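Local structure of RmpA (Streptococcus mutans, 3BJV) at residues A4-E9 and D78-V83; P41-A46 and A73-D78. The protein probably serves as the cytoplasmic IIA component of an ascorbate-specific phosphotransferase system, relaying a phosphoryl group toward ascorbate as it is carried across the membrane. All coordinates share one frame; numbering follows the deposited sequence.

Interaction 1 (A4-E9 and D78-V83); sequences AQAFKE and DAFSLV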
ATOM      1  N   ALA A   4      -1.163  -8.818 -15.282  1.00 15.64           N
ATOM      2  CA  ALA A   4      -1.302  -9.845 -16.332  1.00 14.89           C
ATOM      3  C   ALA A   4      -0.034 -10.133 -17.164  1.00 14.65           C
ATOM      4  O   ALA A   4       0.412 -11.293 -17.377  1.00 14.05           O
ATOM      5  CB  ALA A   4      -2.439  -9.488 -17.234  1.00 15.22           C
ATOM      6  N   GLN A   5       0.550  -9.056 -17.633  1.00 14.48           N
ATOM      7  CA  GLN A   5       1.718  -9.129 -18.444  1.00 16.11           C
ATOM      8  C   GLN A   5       2.923  -9.610 -17.655  1.00 15.87           C
ATOM      9  O   GLN A   5       3.693 -10.400 -18.179  1.00 16.86           O
ATOM     10  CB  GLN A   5       1.914  -7.787 -19.127  1.00 17.23           C
ATOM     11  CG  GLN A   5       3.322  -7.335 -19.263  1.00 25.04           C
ATOM     12  CD  GLN A   5       3.817  -7.402 -20.686  1.00 34.84           C
ATOM     13  OE1 GLN A   5       4.008  -6.353 -21.353  1.00 37.37           O
ATOM     14  NE2 GLN A   5       4.043  -8.640 -21.177  1.00 37.93           N
ATOM     15  N   ALA A   6       3.086  -9.170 -16.396  1.00 15.12           N
ATOM     16  CA  ALA A   6       4.108  -9.741 -15.505  1.00 13.53           C
ATOM     17  C   ALA A   6       3.934 -11.260 -15.334  1.00 13.32           C
ATOM     18  O   ALA A   6       4.888 -12.048 -15.479  1.00 13.47           O
ATOM     19  CB  ALA A   6       4.078  -9.044 -14.140  1.00 12.53           C
ATOM     20  N   PHE A   7       2.715 -11.669 -15.013  1.00 12.62           N
ATOM     21  CA  PHE A   7       2.406 -13.081 -14.869  1.00 13.48           C
ATOM     22  C   PHE A   7       2.775 -13.873 -16.117  1.00 14.16           C
ATOM     23  O   PHE A   7       3.366 -14.889 -15.988  1.00 13.66           O
ATOM     24  CB  PHE A   7       0.921 -13.302 -14.597  1.00 11.92           C
ATOM     25  CG  PHE A   7       0.489 -12.946 -13.220  1.00 10.93           C
ATOM     26  CD1 PHE A   7       1.403 -12.899 -12.161  1.00  7.92           C
ATOM     27  CD2 PHE A   7      -0.866 -12.706 -12.963  1.00 10.27           C
ATOM     28  CE1 PHE A   7       0.999 -12.597 -10.902  1.00  7.67           C
ATOM     29  CE2 PHE A   7      -1.307 -12.410 -11.662  1.00 11.61           C
ATOM     30  CZ  PHE A   7      -0.358 -12.347 -10.619  1.00  9.14           C
ATOM     31  N   LYS A   8       2.363 -13.417 -17.303  1.00 16.08           N
ATOM     32  CA  LYS A   8       2.668 -14.109 -18.551  1.00 17.80           C
ATOM     33  C   LYS A   8       4.153 -14.153 -18.854  1.00 18.14           C
ATOM     34  O   LYS A   8       4.696 -15.218 -19.104  1.00 18.59           O
ATOM     35  CB  LYS A   8       1.999 -13.422 -19.738  1.00 18.42           C
ATOM     36  CG  LYS A   8       0.520 -13.264 -19.653  1.00 21.86           C
ATOM     37  CD  LYS A   8       0.001 -13.007 -21.074  1.00 28.03           C
ATOM     38  CE  LYS A   8      -1.143 -11.985 -21.151  1.00 30.68           C
ATOM     39  NZ  LYS A   8      -1.506 -11.695 -22.587  1.00 29.58           N
ATOM     40  N   GLU A   9       4.802 -12.990 -18.843  1.00 18.64           N
ATOM     41  CA  GLU A   9       6.218 -12.889 -19.160  1.00 19.85           C
ATOM     42  C   GLU A   9       7.048 -13.702 -18.177  1.00 18.71           C
ATOM     43  O   GLU A   9       8.065 -14.286 -18.576  1.00 19.70           O
ATOM     44  CB  GLU A   9       6.704 -11.449 -19.058  1.00 19.76           C
ATOM     45  CG  GLU A   9       6.623 -10.560 -20.252  1.00 22.37           C
ATOM     46  CD  GLU A   9       7.056  -9.089 -19.885  1.00 25.27           C
ATOM     47  OE1 GLU A   9       7.633  -8.831 -18.750  1.00 25.73           O
ATOM     48  OE2 GLU A   9       6.791  -8.189 -20.743  1.00 30.91           O
ATOM     49  N   ASP A  78      10.848  -5.009 -12.316  1.00 10.91           N
ATOM     50  CA  ASP A  78       9.499  -5.046 -11.688  1.00 10.11           C
ATOM     51  C   ASP A  78       8.771  -6.340 -12.104  1.00  8.63           C
ATOM     52  O   ASP A  78       8.778  -6.695 -13.252  1.00  8.23           O
ATOM     53  CB  ASP A  78       8.673  -3.823 -12.104  1.00  9.19           C
ATOM     54  CG  ASP A  78       9.178  -2.568 -11.507  1.00 12.37           C
ATOM     55  OD1 ASP A  78       9.259  -2.433 -10.249  1.00 15.40           O
ATOM     56  OD2 ASP A  78       9.534  -1.693 -12.299  1.00 15.29           O
ATOM     57  N   ALA A  79       8.206  -7.075 -11.170  1.00  8.55           N
ATOM     58  CA  ALA A  79       7.543  -8.357 -11.540  1.00  7.96           C
ATOM     59  C   ALA A  79       6.734  -8.809 -10.388  1.00  7.29           C
ATOM     60  O   ALA A  79       6.921  -8.294  -9.277  1.00  7.15           O
ATOM     61  CB  ALA A  79       8.570  -9.431 -11.925  1.00  6.95           C
ATOM     62  N   PHE A  80       5.841  -9.753 -10.670  1.00  6.66           N
ATOM     63  CA  PHE A  80       4.963 -10.357  -9.706  1.00  7.32           C
ATOM     64  C   PHE A  80       4.921 -11.854  -9.951  1.00  7.55           C
ATOM     65  O   PHE A  80       5.104 -12.280 -11.071  1.00  5.40           O
ATOM     66  CB  PHE A  80       3.522  -9.873  -9.900  1.00  7.37           C
ATOM     67  CG  PHE A  80       3.324  -8.401  -9.787  1.00  8.53           C
ATOM     68  CD1 PHE A  80       3.337  -7.589 -10.925  1.00 12.55           C
ATOM     69  CD2 PHE A  80       3.031  -7.813  -8.549  1.00 12.97           C
ATOM     70  CE1 PHE A  80       3.117  -6.219 -10.823  1.00 13.37           C
ATOM     71  CE2 PHE A  80       2.772  -6.412  -8.443  1.00 12.54           C
ATOM     72  CZ  PHE A  80       2.801  -5.642  -9.571  1.00 12.06           C
ATOM     73  N   SER A  81       4.629 -12.632  -8.898  1.00  7.97           N
ATOM     74  CA  SER A  81       4.168 -13.995  -9.064  1.00  8.66           C
ATOM     75  C   SER A  81       2.887 -14.261  -8.224  1.00  8.62           C
ATOM     76  O   SER A  81       2.492 -13.479  -7.398  1.00  9.30           O
ATOM     77  CB  SER A  81       5.253 -14.968  -8.660  1.00  9.09           C
ATOM     78  OG  SER A  81       5.355 -14.962  -7.252  1.00 13.98           O
ATOM     79  N   LEU A  82       2.227 -15.370  -8.483  1.00  8.56           N
ATOM     80  CA  LEU A  82       1.083 -15.764  -7.735  1.00  8.49           C
ATOM     81  C   LEU A  82       1.155 -17.272  -7.566  1.00  8.96           C
ATOM     82  O   LEU A  82       1.289 -18.038  -8.553  1.00  8.48           O
ATOM     83  CB  LEU A  82      -0.198 -15.343  -8.441  1.00  8.20           C
ATOM     84  CG  LEU A  82      -1.472 -15.437  -7.593  1.00  9.02           C
ATOM     85  CD1 LEU A  82      -2.381 -14.362  -8.073  1.00 11.95           C
ATOM     86  CD2 LEU A  82      -2.140 -16.809  -7.726  1.00  7.28           C
ATOM     87  N   VAL A  83       1.071 -17.678  -6.300  1.00  9.05           N
ATOM     88  CA  VAL A  83       1.134 -19.066  -5.893  1.00  8.27           C
ATOM     89  C   VAL A  83      -0.102 -19.291  -4.996  1.00  8.49           C
ATOM     90  O   VAL A  83      -0.391 -18.443  -4.140  1.00  8.99           O
ATOM     91  CB  VAL A  83       2.437 -19.317  -5.083  1.00  8.73           C
ATOM     92  CG1 VAL A  83       2.292 -20.530  -4.124  1.00  9.67           C
ATOM     93  CG2 VAL A  83       3.684 -19.481  -6.007  1.00  6.15           C
TER

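Interaction 2 (P41-A46 and A73-D78); sequences PEYYNA and AGVQRD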
ATOM      1  N   PRO A  41      19.034 -14.282  -6.817  1.00 11.88           N
ATOM      2  CA  PRO A  41      18.819 -15.323  -5.809  1.00 12.13           C
ATOM      3  C   PRO A  41      18.733 -14.834  -4.341  1.00 13.54           C
ATOM      4  O   PRO A  41      18.011 -15.436  -3.568  1.00 14.79           O
ATOM      5  CB  PRO A  41      20.047 -16.238  -5.997  1.00 11.84           C
ATOM      6  CG  PRO A  41      20.402 -16.070  -7.403  1.00 11.81           C
ATOM      7  CD  PRO A  41      20.128 -14.639  -7.741  1.00 11.82           C
ATOM      8  N   GLU A  42      19.458 -13.771  -3.984  1.00 12.91           N
ATOM      9  CA  GLU A  42      19.544 -13.267  -2.648  1.00 14.03           C
ATOM     10  C   GLU A  42      18.237 -12.706  -2.171  1.00 12.59           C
ATOM     11  O   GLU A  42      18.088 -12.518  -0.988  1.00 12.89           O
ATOM     12  CB  GLU A  42      20.568 -12.114  -2.571  1.00 14.23           C
ATOM     13  CG  GLU A  42      20.199 -10.888  -3.430  1.00 15.41           C
ATOM     14  CD  GLU A  42      21.291  -9.817  -3.489  1.00 18.47           C
ATOM     15  OE1 GLU A  42      21.747  -9.337  -2.405  1.00 20.73           O
ATOM     16  OE2 GLU A  42      21.704  -9.463  -4.640  1.00 27.02           O
ATOM     17  N   TYR A  43      17.334 -12.383  -3.089  1.00 11.81           N
ATOM     18  CA  TYR A  43      16.022 -11.797  -2.775  1.00 11.24           C
ATOM     19  C   TYR A  43      15.227 -12.672  -1.821  1.00 10.52           C
ATOM     20  O   TYR A  43      14.610 -12.193  -0.902  1.00 11.30           O
ATOM     21  CB  TYR A  43      15.190 -11.569  -4.060  1.00 10.26           C
ATOM     22  CG  TYR A  43      14.029 -10.588  -3.894  1.00  8.90           C
ATOM     23  CD1 TYR A  43      14.247  -9.255  -3.507  1.00  9.66           C
ATOM     24  CD2 TYR A  43      12.718 -10.995  -4.106  1.00  9.49           C
ATOM     25  CE1 TYR A  43      13.177  -8.363  -3.347  1.00  8.44           C
ATOM     26  CE2 TYR A  43      11.662 -10.117  -3.978  1.00  7.43           C
ATOM     27  CZ  TYR A  43      11.892  -8.817  -3.587  1.00  7.50           C
ATOM     28  OH  TYR A  43      10.825  -7.975  -3.480  1.00  8.44           O
ATOM     29  N   TYR A  44      15.310 -13.960  -2.052  1.00 11.08           N
ATOM     30  CA  TYR A  44      14.798 -14.991  -1.197  1.00 12.08           C
ATOM     31  C   TYR A  44      15.333 -14.944   0.235  1.00 12.13           C
ATOM     32  O   TYR A  44      14.534 -14.903   1.165  1.00 13.51           O
ATOM     33  CB  TYR A  44      15.058 -16.356  -1.870  1.00 13.41           C
ATOM     34  CG  TYR A  44      14.820 -17.558  -0.994  1.00 13.86           C
ATOM     35  CD1 TYR A  44      13.572 -17.833  -0.442  1.00 13.23           C
ATOM     36  CD2 TYR A  44      15.854 -18.412  -0.724  1.00 16.19           C
ATOM     37  CE1 TYR A  44      13.388 -18.956   0.398  1.00 14.64           C
ATOM     38  CE2 TYR A  44      15.695 -19.506   0.073  1.00 17.97           C
ATOM     39  CZ  TYR A  44      14.478 -19.777   0.639  1.00 17.29           C
ATOM     40  OH  TYR A  44      14.414 -20.907   1.419  1.00 20.03           O
ATOM     41  N   ASN A  45      16.654 -14.967   0.416  1.00 11.75           N
ATOM     42  CA  ASN A  45      17.262 -14.917   1.744  1.00 10.79           C
ATOM     43  C   ASN A  45      16.814 -13.638   2.452  1.00 10.42           C
ATOM     44  O   ASN A  45      16.527 -13.653   3.655  1.00 10.67           O
ATOM     45  CB  ASN A  45      18.820 -14.993   1.651  1.00 10.21           C
ATOM     46  CG  ASN A  45      19.518 -14.847   3.035  1.00 10.06           C
ATOM     47  OD1 ASN A  45      19.979 -13.773   3.405  1.00 10.37           O
ATOM     48  ND2 ASN A  45      19.577 -15.926   3.793  1.00 10.55           N
ATOM     49  N   ALA A  46      16.739 -12.537   1.702  1.00  9.41           N
ATOM     50  CA  ALA A  46      16.299 -11.252   2.276  1.00  9.43           C
ATOM     51  C   ALA A  46      14.892 -11.270   2.873  1.00  9.19           C
ATOM     52  O   ALA A  46      14.667 -10.670   3.921  1.00 10.50           O
ATOM     53  CB  ALA A  46      16.427 -10.115   1.282  1.00  8.42           C
ATOM     54  N   ALA A  73      17.921  -5.303  -2.235  1.00 15.48           N
ATOM     55  CA  ALA A  73      18.150  -6.741  -1.995  1.00 14.89           C
ATOM     56  C   ALA A  73      18.007  -7.632  -3.271  1.00 13.25           C
ATOM     57  O   ALA A  73      17.661  -8.776  -3.186  1.00 13.81           O
ATOM     58  CB  ALA A  73      17.227  -7.234  -0.862  1.00 14.55           C
ATOM     59  N   GLY A  74      18.266  -7.095  -4.452  1.00 12.93           N
ATOM     60  CA  GLY A  74      18.400  -7.924  -5.654  1.00 11.67           C
ATOM     61  C   GLY A  74      17.259  -7.916  -6.661  1.00 11.75           C
ATOM     62  O   GLY A  74      17.146  -8.867  -7.464  1.00 13.92           O
ATOM     63  N   VAL A  75      16.449  -6.867  -6.682  1.00  9.80           N
ATOM     64  CA  VAL A  75      15.494  -6.708  -7.745  1.00 10.60           C
ATOM     65  C   VAL A  75      16.218  -6.149  -8.988  1.00 11.61           C
ATOM     66  O   VAL A  75      16.906  -5.135  -8.867  1.00 11.34           O
ATOM     67  CB  VAL A  75      14.288  -5.792  -7.329  1.00 10.82           C
ATOM     68  CG1 VAL A  75      13.306  -5.557  -8.525  1.00  8.76           C
ATOM     69  CG2 VAL A  75      13.549  -6.377  -6.059  1.00 10.26           C
ATOM     70  N   GLN A  76      16.071  -6.837 -10.138  1.00 11.63           N
ATOM     71  CA  GLN A  76      16.540  -6.417 -11.446  1.00 13.30           C
ATOM     72  C   GLN A  76      15.449  -5.728 -12.174  1.00 13.32           C
ATOM     73  O   GLN A  76      15.664  -4.773 -12.877  1.00 13.71           O
ATOM     74  CB  GLN A  76      16.905  -7.604 -12.331  1.00 13.93           C
ATOM     75  CG  GLN A  76      17.779  -8.684 -11.678  1.00 20.03           C
ATOM     76  CD  GLN A  76      19.225  -8.379 -11.796  1.00 26.26           C
ATOM     77  OE1 GLN A  76      19.652  -7.232 -11.573  1.00 32.72           O
ATOM     78  NE2 GLN A  76      20.019  -9.394 -12.149  1.00 29.92           N
ATOM     79  N   ARG A  77      14.252  -6.261 -12.067  1.00 14.31           N
ATOM     80  CA  ARG A  77      13.151  -5.606 -12.729  1.00 14.92           C
ATOM     81  C   ARG A  77      11.829  -5.871 -12.013  1.00 13.01           C
ATOM     82  O   ARG A  77      11.732  -6.805 -11.199  1.00 11.84           O
ATOM     83  CB  ARG A  77      13.103  -6.027 -14.205  1.00 16.41           C
ATOM     84  CG  ARG A  77      12.807  -7.463 -14.409  1.00 18.20           C
ATOM     85  CD  ARG A  77      12.672  -7.715 -15.888  1.00 25.73           C
ATOM     86  NE  ARG A  77      11.768  -8.842 -16.118  1.00 27.45           N
ATOM     87  CZ  ARG A  77      12.197 -10.069 -16.399  1.00 28.93           C
ATOM     88  NH1 ARG A  77      13.536 -10.305 -16.497  1.00 23.49           N
ATOM     89  NH2 ARG A  77      11.293 -11.038 -16.608  1.00 22.88           N
ATOM     90  N   ASP A  78      10.848  -5.009 -12.316  1.00 10.91           N
ATOM     91  CA  ASP A  78       9.499  -5.046 -11.688  1.00 10.11           C
ATOM     92  C   ASP A  78       8.771  -6.340 -12.104  1.00  8.63           C
ATOM     93  O   ASP A  78       8.778  -6.695 -13.252  1.00  8.23           O
ATOM     94  CB  ASP A  78       8.673  -3.823 -12.104  1.00  9.19           C
ATOM     95  CG  ASP A  78       9.178  -2.568 -11.507  1.00 12.37           C
ATOM     96  OD1 ASP A  78       9.259  -2.433 -10.249  1.00 15.40           O
ATOM     97  OD2 ASP A  78       9.534  -1.693 -12.299  1.00 15.29           O
TER

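Interaction 1 (A4-E9 and D78-V83)
The N-terminal helix of this EIIA-type alpha/beta three-layer sandwich packs on the central mixed sheet through A6 and F7, which meet A79 to L82 of strand 79-85. Backbones come close at A6, whose CA lies 5.4 Å from the CA of A79; a methyl group is small enough for so near an approach. The CB of A6 meets the edge of the F80 ring, in its plane, at 3.6 Å from CD1. F7 reaches further along the strand. Its CG stands anti to its carbonyl carbon (chi1 -74°), and the ring beyond ends between F80 and L82: CE1 of F7 lies 3.8 Å from the CB of F80, and CZ lies 3.7 Å from the CB of L82. The same CE1 of F7 approaches the backbone C of S81 at 3.7 Å. No hydrogen bond crosses the contact, and the apolar side chains of A6, F7, F80 and L82 suit this buried place. S81, whose CB points away from the helix, contributes backbone here, and its hydroxyl hydrogen-bonds the backbone O of S29. Strand 79-85 lies between strands 13-17 and 96-104; helix 108-123 receives F80 and L82, while helix 138-147 packs against F7 through L142 and V145.

Interaction 2 (P41-A46 and A73-D78)
The N-terminal part of helix 42-54 lies against an irregular chain, with the CA atoms of Y43 and G74 5.4 Å apart. G74 has a positive phi (106°), where a side chain would strain against the preceding carbonyl and collide with E42; glycine is the residue that fits. The carbonyl O of A73 points into the helix turn and receives a CA-H...O contact from Y43, 3.5 Å from its CA. The same oxygen lies in the plane of the Y43 ring, at its edge, 3.5 Å from CD1, and touches the CG of E42 at 3.3 Å. That CG sits between the backbone N and the carbonyl carbon (chi1 62°), and the carboxylate beyond brings OE2 to 3.8 Å from the CA of G74. The side chains of Y43 and V75 run side by side, pointing the same way, with CE1 of Y43 3.4 Å from CG2 of V75. One turn after E42, A46 meets A73 methyl to methyl, their CB atoms 3.7 Å apart. The hydroxyl of the buried Y43 hydrogen-bonds L103 O, near the end of strand 96-104, and A69 N, tying helix 42-54 to the sheet and to the loop that follows strand 63-65.

Interaction 1 belongs to the buried core and interaction 2 to a partly buried outer region, their centres 15 Å apart. D78 is common to both segment pairs: the loop whose A73 to V75 meet helix 42-54 runs through it into strand 79-85, against which helix 3-10 packs. Both segments of interaction 2 fall in the chain between 4-9 and 78-83, up to the shared D78. Both contacts rest on packing. In the first, a regular helix meets a sheet strand through aliphatic and aromatic groups; in the second, a carbonyl, a glycine and the side chain of the exposed E42 join the apolar pairs. Strand 96-104 touches the surroundings of both.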